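Local structure of CurH (Lyngbya majuscula, 3KG7) at residues 85-90 / 111-116; 75-80 / 117-122. The protein probably catalyses the dehydration of a beta-hydroxyacyl intermediate to the alpha,beta-unsaturated product, as the dehydratase domain of a curacin polyketide synthase module. One frame throughout, in Å; residues are numbered along the deposited sequence.

Contact 1: 85-90 / 111-116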
ATOM      1  N   THR C  85     -16.100  10.581   7.505  1.00 80.86           N
ATOM      2  CA  THR C  85     -14.763  10.000   7.438  1.00 80.41           C
ATOM      3  C   THR C  85     -14.360   9.929   5.986  1.00 79.08           C
ATOM      4  O   THR C  85     -15.107   9.433   5.157  1.00 81.77           O
ATOM      5  CB  THR C  85     -14.732   8.562   8.031  1.00 81.48           C
ATOM      6  OG1 THR C  85     -14.848   8.630   9.455  1.00 83.73           O
ATOM      7  CG2 THR C  85     -13.437   7.815   7.677  1.00 80.31           C
ATOM      8  N   ARG C  86     -13.173  10.433   5.686  1.00 77.53           N
ATOM      9  CA  ARG C  86     -12.605  10.318   4.355  1.00 78.38           C
ATOM     10  C   ARG C  86     -11.335   9.486   4.385  1.00 78.99           C
ATOM     11  O   ARG C  86     -10.372   9.822   5.069  1.00 79.21           O
ATOM     12  CB  ARG C  86     -12.348  11.704   3.750  1.00 78.84           C
ATOM     13  CG  ARG C  86     -13.629  12.457   3.483  1.00 75.97           C
ATOM     14  CD  ARG C  86     -13.517  13.310   2.258  1.00 78.41           C
ATOM     15  NE  ARG C  86     -14.572  12.987   1.309  1.00 78.05           N
ATOM     16  CZ  ARG C  86     -14.373  12.403   0.137  1.00 77.48           C
ATOM     17  NH1 ARG C  86     -13.151  12.090  -0.271  1.00 76.69           N
ATOM     18  NH2 ARG C  86     -15.405  12.144  -0.637  1.00 80.28           N
ATOM     19  N   GLU C  87     -11.371   8.380   3.654  1.00 79.08           N
ATOM     20  CA  GLU C  87     -10.235   7.490   3.459  1.00 79.78           C
ATOM     21  C   GLU C  87      -9.206   8.217   2.588  1.00 78.98           C
ATOM     22  O   GLU C  87      -9.461   8.475   1.416  1.00 79.95           O
ATOM     23  CB  GLU C  87     -10.756   6.245   2.749  1.00 79.52           C
ATOM     24  CG  GLU C  87      -9.801   5.083   2.620  1.00 82.10           C
ATOM     25  CD  GLU C  87     -10.479   3.853   2.021  1.00 81.71           C
ATOM     26  OE1 GLU C  87     -11.664   3.609   2.348  1.00 83.43           O
ATOM     27  OE2 GLU C  87      -9.828   3.136   1.232  1.00 80.00           O
ATOM     28  N   THR C  88      -8.056   8.553   3.161  1.00 78.00           N
ATOM     29  CA  THR C  88      -7.095   9.424   2.495  1.00 78.96           C
ATOM     30  C   THR C  88      -5.785   8.699   2.175  1.00 78.14           C
ATOM     31  O   THR C  88      -5.332   7.869   2.951  1.00 78.80           O
ATOM     32  CB  THR C  88      -6.836  10.662   3.367  1.00 80.23           C
ATOM     33  OG1 THR C  88      -8.090  11.156   3.862  1.00 80.25           O
ATOM     34  CG2 THR C  88      -6.147  11.756   2.576  1.00 79.40           C
ATOM     35  N   GLN C  89      -5.194   9.008   1.025  1.00 77.16           N
ATOM     36  CA  GLN C  89      -3.957   8.364   0.595  1.00 76.92           C
ATOM     37  C   GLN C  89      -3.011   9.380  -0.014  1.00 78.75           C
ATOM     38  O   GLN C  89      -3.373  10.075  -0.967  1.00 80.29           O
ATOM     39  CB  GLN C  89      -4.243   7.256  -0.419  1.00 74.10           C
ATOM     40  CG  GLN C  89      -4.865   6.008   0.186  1.00 73.58           C
ATOM     41  CD  GLN C  89      -4.844   4.812  -0.744  1.00 72.19           C
ATOM     42  OE1 GLN C  89      -4.315   4.879  -1.850  1.00 72.67           O
ATOM     43  NE2 GLN C  89      -5.428   3.705  -0.299  1.00 69.92           N
ATOM     44  N   LEU C  90      -1.811   9.483   0.558  1.00 79.43           N
ATOM     45  CA  LEU C  90      -0.742  10.285  -0.026  1.00 79.12           C
ATOM     46  C   LEU C  90       0.225   9.314  -0.682  1.00 81.78           C
ATOM     47  O   LEU C  90       0.776   8.433  -0.012  1.00 85.38           O
ATOM     48  CB  LEU C  90      -0.039  11.118   1.042  1.00 77.62           C
ATOM     49  CG  LEU C  90       1.064  12.075   0.576  1.00 79.12           C
ATOM     50  CD1 LEU C  90       1.203  13.255   1.532  1.00 77.20           C
ATOM     51  CD2 LEU C  90       2.406  11.355   0.415  1.00 78.78           C
ATOM     52  N   ALA C 111     -17.582   5.496   4.231  1.00 96.35           N
ATOM     53  CA  ALA C 111     -18.790   4.669   4.196  1.00 99.28           C
ATOM     54  C   ALA C 111     -19.213   4.255   2.780  1.00101.83           C
ATOM     55  O   ALA C 111     -19.041   3.092   2.402  1.00102.20           O
ATOM     56  CB  ALA C 111     -19.938   5.366   4.929  1.00 98.57           C
ATOM     57  N   LYS C 112     -19.734   5.213   2.006  1.00104.20           N
ATOM     58  CA  LYS C 112     -20.351   4.959   0.690  1.00104.86           C
ATOM     59  C   LYS C 112     -19.469   4.223  -0.320  1.00105.45           C
ATOM     60  O   LYS C 112     -19.984   3.605  -1.261  1.00104.16           O
ATOM     61  CB  LYS C 112     -20.817   6.269   0.045  1.00104.80           C
ATOM     62  CG  LYS C 112     -21.909   7.020   0.786  1.00104.39           C
ATOM     63  CD  LYS C 112     -22.600   8.045  -0.125  1.00104.67           C
ATOM     64  CE  LYS C 112     -21.619   9.018  -0.790  1.00104.37           C
ATOM     65  NZ  LYS C 112     -20.900   9.892   0.185  1.00103.34           N
ATOM     66  N   GLN C 113     -18.152   4.299  -0.122  1.00106.48           N
ATOM     67  CA  GLN C 113     -17.174   3.797  -1.087  1.00107.65           C
ATOM     68  C   GLN C 113     -17.437   4.473  -2.437  1.00108.48           C
ATOM     69  O   GLN C 113     -17.922   3.845  -3.386  1.00110.55           O
ATOM     70  CB  GLN C 113     -17.210   2.259  -1.187  1.00108.38           C
ATOM     71  CG  GLN C 113     -16.911   1.515   0.126  1.00108.97           C
ATOM     72  CD  GLN C 113     -15.416   1.385   0.429  1.00108.74           C
ATOM     73  OE1 GLN C 113     -14.721   0.546  -0.147  1.00107.57           O
ATOM     74  NE2 GLN C 113     -14.927   2.204   1.353  1.00108.30           N
ATOM     75  N   GLU C 114     -17.140   5.771  -2.488  1.00106.89           N
ATOM     76  CA  GLU C 114     -17.336   6.607  -3.675  1.00103.95           C
ATOM     77  C   GLU C 114     -16.097   6.547  -4.582  1.00 99.72           C
ATOM     78  O   GLU C 114     -15.154   5.804  -4.298  1.00100.09           O
ATOM     79  CB  GLU C 114     -17.607   8.044  -3.229  1.00105.01           C
ATOM     80  CG  GLU C 114     -18.493   8.857  -4.164  1.00106.69           C
ATOM     81  CD  GLU C 114     -18.943  10.179  -3.546  1.00107.14           C
ATOM     82  OE1 GLU C 114     -18.125  10.836  -2.851  1.00106.94           O
ATOM     83  OE2 GLU C 114     -20.118  10.560  -3.760  1.00106.26           O
ATOM     84  N   GLU C 115     -16.098   7.314  -5.672  1.00 93.27           N
ATOM     85  CA  GLU C 115     -14.924   7.384  -6.537  1.00 88.09           C
ATOM     86  C   GLU C 115     -13.869   8.316  -5.934  1.00 83.52           C
ATOM     87  O   GLU C 115     -14.205   9.303  -5.266  1.00 80.84           O
ATOM     88  CB  GLU C 115     -15.314   7.806  -7.958  1.00 90.92           C
ATOM     89  CG  GLU C 115     -14.420   7.214  -9.050  1.00 93.47           C
ATOM     90  CD  GLU C 115     -14.366   5.689  -9.013  1.00 95.32           C
ATOM     91  OE1 GLU C 115     -15.413   5.043  -9.270  1.00 94.54           O
ATOM     92  OE2 GLU C 115     -13.270   5.144  -8.727  1.00 94.55           O
ATOM     93  N   TRP C 116     -12.599   7.979  -6.165  1.00 80.14           N
ATOM     94  CA  TRP C 116     -11.480   8.712  -5.591  1.00 76.89           C
ATOM     95  C   TRP C 116     -11.401  10.131  -6.150  1.00 77.56           C
ATOM     96  O   TRP C 116     -11.528  10.335  -7.355  1.00 76.96           O
ATOM     97  CB  TRP C 116     -10.164   7.986  -5.870  1.00 73.10           C
ATOM     98  CG  TRP C 116      -9.937   6.687  -5.133  1.00 71.71           C
ATOM     99  CD1 TRP C 116     -10.060   5.427  -5.646  1.00 71.56           C
ATOM    100  CD2 TRP C 116      -9.508   6.523  -3.767  1.00 72.47           C
ATOM    101  NE1 TRP C 116      -9.749   4.487  -4.685  1.00 71.57           N
ATOM    102  CE2 TRP C 116      -9.407   5.131  -3.525  1.00 71.91           C
ATOM    103  CE3 TRP C 116      -9.197   7.413  -2.726  1.00 71.94           C
ATOM    104  CZ2 TRP C 116      -9.000   4.611  -2.288  1.00 72.05           C
ATOM    105  CZ3 TRP C 116      -8.803   6.891  -1.492  1.00 71.14           C
ATOM    106  CH2 TRP C 116      -8.710   5.505  -1.287  1.00 71.07           C
TER
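In the double hotdog fold, the connection of the antiparallel hairpin of strands 101-109 and 117-124 folds back, at 111-116, beside strand 86-92 and meets three of its side chains. The van der Waals part belongs to Trp116. Its CG stands anti to the carbonyl carbon (chi1 -70°), and the six-membered end of the indole reaches the backbone of the strand, where CZ3 lies 3.4 Å from Glu87 O. Glu87, with CG anti to its own N and an extended chain, brings OE2 to 3.6 Å from Trp116 CH2; its carboxylate stands nearly perpendicular to the indole, 86° between the planes. From the same side of the strand, Gln89 crosses at about a right angle, its amide plane 45° from the indole, with NE2 3.9 Å from Trp116 CH2.

The polar part is looser. Arg86 starts away from the loop, but bends at chi2 and chi3 until NH2 makes a long salt bridge of 3.7 Å to Glu114 OE1, which lies in the guanidinium plane at its edge. Gln113 NE2 stands 3.7 Å from Glu87 OE1, too far for a hydrogen bond, and bonds instead to Gly110 O. Stronger partners lie outside: Ser107 for Arg86 NH1 and Arg108 for Glu87 OE2.

Gln89 NE2 is hydrogen-bonded to Glu17 O and OE1 to Ala19 N, both of the second subunit, and Trp116 also packs on that Ala19, at the dimer contact. Within the chain, strand 86-92 runs between strands 24-30 and 101-109, and Leu90 packs on helix 52-62.

Contact 2: 75-80 / 117-122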
ATOM      1  N   GLN C  75      -9.748  19.674  -6.055  1.00 81.64           N
ATOM      2  CA  GLN C  75     -10.894  19.831  -5.157  1.00 81.27           C
ATOM      3  C   GLN C  75     -10.474  19.684  -3.690  1.00 79.87           C
ATOM      4  O   GLN C  75      -9.575  18.899  -3.366  1.00 78.71           O
ATOM      5  CB  GLN C  75     -12.065  18.914  -5.525  1.00 83.01           C
ATOM      6  CG  GLN C  75     -11.691  17.604  -6.200  1.00 85.83           C
ATOM      7  CD  GLN C  75     -12.856  17.006  -6.985  1.00 88.46           C
ATOM      8  OE1 GLN C  75     -13.983  17.528  -6.961  1.00 88.79           O
ATOM      9  NE2 GLN C  75     -12.590  15.907  -7.689  1.00 89.20           N
ATOM     10  N   PRO C  76     -11.088  20.489  -2.808  1.00 78.40           N
ATOM     11  CA  PRO C  76     -10.821  20.400  -1.370  1.00 78.64           C
ATOM     12  C   PRO C  76     -11.325  19.107  -0.724  1.00 78.18           C
ATOM     13  O   PRO C  76     -12.318  18.531  -1.179  1.00 79.84           O
ATOM     14  CB  PRO C  76     -11.586  21.597  -0.791  1.00 78.38           C
ATOM     15  CG  PRO C  76     -12.603  21.936  -1.806  1.00 79.05           C
ATOM     16  CD  PRO C  76     -12.035  21.571  -3.135  1.00 78.29           C
ATOM     17  N   LEU C  77     -10.625  18.664   0.320  1.00 77.85           N
ATOM     18  CA  LEU C  77     -11.125  17.623   1.207  1.00 77.66           C
ATOM     19  C   LEU C  77     -11.937  18.316   2.293  1.00 79.31           C
ATOM     20  O   LEU C  77     -11.375  19.008   3.143  1.00 81.80           O
ATOM     21  CB  LEU C  77      -9.964  16.828   1.817  1.00 74.60           C
ATOM     22  CG  LEU C  77     -10.215  15.419   2.368  1.00 73.50           C
ATOM     23  CD1 LEU C  77      -8.908  14.669   2.495  1.00 74.06           C
ATOM     24  CD2 LEU C  77     -10.924  15.433   3.707  1.00 72.85           C
ATOM     25  N   PHE C  78     -13.256  18.154   2.249  1.00 80.40           N
ATOM     26  CA  PHE C  78     -14.140  18.747   3.261  1.00 81.46           C
ATOM     27  C   PHE C  78     -14.912  17.681   4.041  1.00 81.79           C
ATOM     28  O   PHE C  78     -15.089  16.549   3.578  1.00 83.11           O
ATOM     29  CB  PHE C  78     -15.085  19.792   2.648  1.00 80.90           C
ATOM     30  CG  PHE C  78     -16.033  19.239   1.620  1.00 81.11           C
ATOM     31  CD1 PHE C  78     -17.334  18.870   1.976  1.00 82.65           C
ATOM     32  CD2 PHE C  78     -15.641  19.103   0.292  1.00 80.80           C
ATOM     33  CE1 PHE C  78     -18.228  18.361   1.027  1.00 81.92           C
ATOM     34  CE2 PHE C  78     -16.520  18.592  -0.662  1.00 82.34           C
ATOM     35  CZ  PHE C  78     -17.818  18.223  -0.296  1.00 81.83           C
ATOM     36  N   LEU C  79     -15.351  18.046   5.237  1.00 81.22           N
ATOM     37  CA  LEU C  79     -16.111  17.139   6.077  1.00 81.32           C
ATOM     38  C   LEU C  79     -17.499  17.724   6.254  1.00 82.73           C
ATOM     39  O   LEU C  79     -17.714  18.609   7.087  1.00 83.78           O
ATOM     40  CB  LEU C  79     -15.398  16.925   7.413  1.00 78.70           C
ATOM     41  CG  LEU C  79     -13.933  16.489   7.266  1.00 78.24           C
ATOM     42  CD1 LEU C  79     -13.275  16.310   8.621  1.00 78.32           C
ATOM     43  CD2 LEU C  79     -13.801  15.209   6.443  1.00 77.78           C
ATOM     44  N   ALA C  80     -18.426  17.244   5.428  1.00 83.57           N
ATOM     45  CA  ALA C  80     -19.792  17.765   5.399  1.00 84.31           C
ATOM     46  C   ALA C  80     -20.445  17.634   6.764  1.00 84.50           C
ATOM     47  O   ALA C  80     -20.836  18.626   7.370  1.00 85.68           O
ATOM     48  CB  ALA C  80     -20.616  17.045   4.338  1.00 84.49           C
ATOM     49  N   GLN C 117     -11.182  11.094  -5.258  1.00 77.74           N
ATOM     50  CA  GLN C 117     -11.060  12.500  -5.609  1.00 78.49           C
ATOM     51  C   GLN C 117      -9.646  12.935  -5.299  1.00 79.19           C
ATOM     52  O   GLN C 117      -9.131  12.632  -4.231  1.00 80.48           O
ATOM     53  CB  GLN C 117     -12.031  13.338  -4.775  1.00 79.22           C
ATOM     54  CG  GLN C 117     -13.512  12.964  -4.922  1.00 81.77           C
ATOM     55  CD  GLN C 117     -14.438  13.891  -4.135  1.00 82.38           C
ATOM     56  OE1 GLN C 117     -14.219  15.106  -4.059  1.00 84.08           O
ATOM     57  NE2 GLN C 117     -15.481  13.319  -3.554  1.00 83.11           N
ATOM     58  N   GLN C 118      -9.018  13.654  -6.222  1.00 78.96           N
ATOM     59  CA  GLN C 118      -7.674  14.156  -5.983  1.00 77.60           C
ATOM     60  C   GLN C 118      -7.719  15.544  -5.351  1.00 77.83           C
ATOM     61  O   GLN C 118      -8.536  16.380  -5.722  1.00 79.98           O
ATOM     62  CB  GLN C 118      -6.852  14.156  -7.272  1.00 75.96           C
ATOM     63  CG  GLN C 118      -5.338  14.071  -7.032  1.00 78.55           C
ATOM     64  CD  GLN C 118      -4.512  14.288  -8.288  1.00 77.60           C
ATOM     65  OE1 GLN C 118      -4.927  13.919  -9.389  1.00 78.13           O
ATOM     66  NE2 GLN C 118      -3.333  14.892  -8.125  1.00 76.43           N
ATOM     67  N   HIS C 119      -6.837  15.782  -4.393  1.00 77.88           N
ATOM     68  CA  HIS C 119      -6.801  17.055  -3.701  1.00 77.73           C
ATOM     69  C   HIS C 119      -5.522  17.839  -3.982  1.00 79.52           C
ATOM     70  O   HIS C 119      -5.529  19.080  -3.972  1.00 81.10           O
ATOM     71  CB  HIS C 119      -7.014  16.835  -2.206  1.00 75.24           C
ATOM     72  CG  HIS C 119      -8.275  16.094  -1.894  1.00 74.20           C
ATOM     73  ND1 HIS C 119      -9.526  16.648  -2.069  1.00 73.63           N
ATOM     74  CD2 HIS C 119      -8.480  14.837  -1.437  1.00 72.78           C
ATOM     75  CE1 HIS C 119     -10.446  15.765  -1.730  1.00 74.05           C
ATOM     76  NE2 HIS C 119      -9.837  14.660  -1.339  1.00 74.82           N
ATOM     77  N   ALA C 120      -4.435  17.116  -4.253  1.00 78.75           N
ATOM     78  CA  ALA C 120      -3.141  17.751  -4.451  1.00 79.92           C
ATOM     79  C   ALA C 120      -2.161  16.940  -5.303  1.00 80.32           C
ATOM     80  O   ALA C 120      -2.219  15.708  -5.343  1.00 82.09           O
ATOM     81  CB  ALA C 120      -2.511  18.089  -3.102  1.00 80.13           C
ATOM     82  N   SER C 121      -1.270  17.661  -5.986  1.00 80.01           N
ATOM     83  CA  SER C 121      -0.122  17.067  -6.661  1.00 80.56           C
ATOM     84  C   SER C 121       1.077  17.983  -6.477  1.00 81.30           C
ATOM     85  O   SER C 121       0.915  19.201  -6.368  1.00 81.40           O
ATOM     86  CB  SER C 121      -0.400  16.887  -8.152  1.00 80.45           C
ATOM     87  OG  SER C 121      -0.784  18.118  -8.742  1.00 80.67           O
HETATM   88  N   MSE C 122       2.268  17.401  -6.441  1.00 83.12           N
HETATM   89  CA  MSE C 122       3.510  18.178  -6.375  1.00 88.35           C
HETATM   90  C   MSE C 122       4.723  17.291  -6.619  1.00 84.67           C
HETATM   91  O   MSE C 122       4.605  16.065  -6.680  1.00 83.58           O
HETATM   92  CB  MSE C 122       3.647  18.894  -5.029  1.00 90.18           C
HETATM   93  CG  MSE C 122       3.885  17.968  -3.854  1.00 95.45           C
HETATM   94 SE   MSE C 122       3.008  18.589  -2.227  1.00103.34          SE
HETATM   95  CE  MSE C 122       1.147  18.377  -2.792  1.00 98.32           C
TER
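A classic beta bulge in strand 117-124, where His119 and Ala120 both face Val105 on the neighbouring strand, marks the place where the loop after strand 66-73 is fastened. His119 does the fastening. With CG anti to its carbonyl carbon (chi1 -56°), its ring reaches the loop backbone, and ND1 donates to Gln75 O over 2.6 Å, the N-H...O angle 158°. The acceptor lies near the ring plane, whereas ND1 sits above the plane of the Gln75 carbonyl.

Leu77 covers one face of the imidazole: its CB is 3.8 Å from the His119 ring centroid, a CH-pi contact almost along the ring normal. At the far side of the ring NE2 is hydrogen-bonded to Ser107 OG, so both nitrogens are engaged and the ring's rotation is fixed.

Beside this, Gln75 and Gln117 cross at about a right angle, with Gln75 CD 3.7 Å from Gln117 OE1, while Gln75 CG rests 3.4 Å from Gln118 O. Strand 117-124 lies between strands 101-109 and 66-73 in this double hotdog fold; Tyr54 of helix 52-62 touches both Leu77 and His119, and the C-terminal Lys293 packs on Gln75 and Gln117.

In the fold
From the N terminus the chain first lays down strands 14-17 and 24-30 and helix 52-62, then leaves strand 66-73 and enters the loop 75-80, the first half of contact 2. It then runs along strand 86-92, which opens contact 1, returns along strand 101-109, and passes through the loop 111-116, which closes contact 1. Strand 117-124 follows directly and closes contact 2, so contact 1 is nested inside the longer loop. Their centres are about 11 Å apart, and they touch where Arg86 packs on Leu77 and Gln117. Contact 1 joins strand 86-92 to the loop near the second subunit; contact 2 joins strand 117-124 to the loop that strand 66-73 runs into.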